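Local coordinates for protein replicative DNA helicase (PDB 6RIY) that contains an intein of the Hedgehog/intein fold, which probably excises itself by protein splicing and joins the flanking parts of its host DNA helicase, at residues G13-M17 with G18-V22. Residues are numbered along the deposited sequence; the frame is centred on the assembly and turned at random. Where two conformers were deposited one is given.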
loop_
_atom_site.group_PDB
_atom_site.type_symbol
_atom_site.label_atom_id
_atom_site.label_comp_id
_atom_site.label_asym_id
_atom_site.label_seq_id
_atom_site.Cartn_x
_atom_site.Cartn_y
_atom_site.Cartn_z
ATOM N N GLY A 13 -16.808 1.542 -2.740
ATOM C CA GLY A 13 -16.560 0.117 -2.809
ATOM C C GLY A 13 -15.104 -0.280 -2.931
ATOM O O GLY A 13 -14.315 -0.099 -1.999
ATOM N N TRP A 14 -14.739 -0.841 -4.078
ATOM C CA TRP A 14 -13.414 -1.412 -4.255
ATOM C C TRP A 14 -12.952 -1.172 -5.677
ATOM O O TRP A 14 -13.692 -1.456 -6.623
ATOM C CB TRP A 14 -13.424 -2.922 -3.979
ATOM C CG TRP A 14 -13.613 -3.271 -2.550
ATOM C CD1 TRP A 14 -14.790 -3.585 -1.922
ATOM C CD2 TRP A 14 -12.589 -3.368 -1.563
ATOM N NE1 TRP A 14 -14.553 -3.859 -0.595
ATOM C CE2 TRP A 14 -13.208 -3.736 -0.353
ATOM C CE3 TRP A 14 -11.203 -3.179 -1.585
ATOM C CZ2 TRP A 14 -12.486 -3.908 0.833
ATOM C CZ3 TRP A 14 -10.490 -3.353 -0.411
ATOM C CH2 TRP A 14 -11.132 -3.714 0.782
ATOM N N THR A 15 -11.727 -0.681 -5.818
ATOM C CA THR A 15 -11.099 -0.477 -7.117
ATOM C C THR A 15 -9.739 -1.157 -7.108
ATOM O O THR A 15 -9.168 -1.428 -6.049
ATOM C CB THR A 15 -10.933 1.019 -7.454
ATOM O OG1 THR A 15 -10.598 1.167 -8.844
ATOM C CG2 THR A 15 -9.830 1.652 -6.607
ATOM N N THR A 16 -9.219 -1.450 -8.301
ATOM C CA THR A 16 -7.858 -1.965 -8.366
ATOM C C THR A 16 -6.895 -0.806 -8.575
ATOM O O THR A 16 -7.259 0.244 -9.113
ATOM C CB THR A 16 -7.692 -2.975 -9.497
ATOM O OG1 THR A 16 -8.047 -2.341 -10.736
ATOM C CG2 THR A 16 -8.577 -4.207 -9.284
ATOM N N MET A 17 -5.643 -1.023 -8.179
ATOM C CA MET A 17 -4.615 -0.034 -8.475
ATOM C C MET A 17 -4.556 0.247 -9.974
ATOM O O MET A 17 -4.343 1.392 -10.391
ATOM C CB MET A 17 -3.262 -0.513 -7.950
ATOM C CG MET A 17 -2.077 0.337 -8.352
ATOM S SD MET A 17 -2.243 2.053 -7.823
ATOM C CE MET A 17 -1.447 1.948 -6.213
ATOM N N GLY A 18 -4.783 -0.776 -10.803
ATOM C CA GLY A 18 -4.732 -0.557 -12.244
ATOM C C GLY A 18 -5.797 0.397 -12.757
ATOM O O GLY A 18 -5.623 1.030 -13.805
ATOM N N ASP A 19 -6.919 0.495 -12.052
ATOM C CA ASP A 19 -8.051 1.309 -12.466
ATOM C C ASP A 19 -8.058 2.700 -11.839
ATOM O O ASP A 19 -9.017 3.444 -12.034
ATOM C CB ASP A 19 -9.361 0.588 -12.128
ATOM C CG ASP A 19 -9.855 -0.293 -13.250
ATOM O OD1 ASP A 19 -9.275 -0.254 -14.354
ATOM O OD2 ASP A 19 -10.841 -1.028 -13.030
ATOM N N VAL A 20 -7.026 3.074 -11.095
ATOM C CA VAL A 20 -7.008 4.374 -10.427
ATOM C C VAL A 20 -6.624 5.461 -11.416
ATOM O O VAL A 20 -5.660 5.312 -12.173
ATOM C CB VAL A 20 -6.036 4.369 -9.233
ATOM C CG1 VAL A 20 -5.930 5.766 -8.660
ATOM C CG2 VAL A 20 -6.515 3.409 -8.179
ATOM N N ALA A 21 -7.353 6.581 -11.386
ATOM C CA ALA A 21 -7.026 7.750 -12.193
ATOM C C ALA A 21 -6.979 8.990 -11.308
ATOM O O ALA A 21 -7.519 9.009 -10.195
ATOM C CB ALA A 21 -8.032 7.952 -13.336
ATOM N N VAL A 22 -6.289 10.023 -11.803
ATOM C CA VAL A 22 -6.237 11.295 -11.089
ATOM C C VAL A 22 -7.653 11.783 -10.842
ATOM O O VAL A 22 -8.507 11.751 -11.740
ATOM C CB VAL A 22 -5.415 12.326 -11.878
ATOM C CG1 VAL A 22 -5.541 13.711 -11.256
ATOM C CG2 VAL A 22 -3.965 11.905 -11.942
HETATM O O HOH W 1 -11.518 -2.050 -10.360
#
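Thr16 and Met17 meet Asp19 and Val20 round a 3-10 turn that follows strand 14-16 in this Hedgehog/intein (HINT) fold and swings the chain away towards strand 25-27. Two successive i to i+3 backbone bonds close it: Asp19 N reaches Thr16 O at 3.0 Å, and Val20 N reaches Met17 O at 3.2 Å with a nearly straight N-H...O angle of 167°. The inner side is the tight one. Val20 CG2 packs against Thr16 O at 3.4 Å and meets Thr15 CG2 at 4.1 Å, the two side chains crossing at about a right angle. Met17, bent at its second and third torsions, brings SD to Val20 CG2 at 4.5 Å, a looser approach. Leu8 and Val125 touch Val20 too, joining the turn to strands 7-9 and 122-127. The outer side is polar and looser. Thr16 OG1, set between its backbone N and carbonyl carbon (chi1 58°), gives Asp19 N a second, weak acceptor, while the exposed Asp19 carboxylate is tied back through solvent: one water donates to Asp19 OD2 at 2.9 Å and accepts from Thr16 N at 3.1 Å.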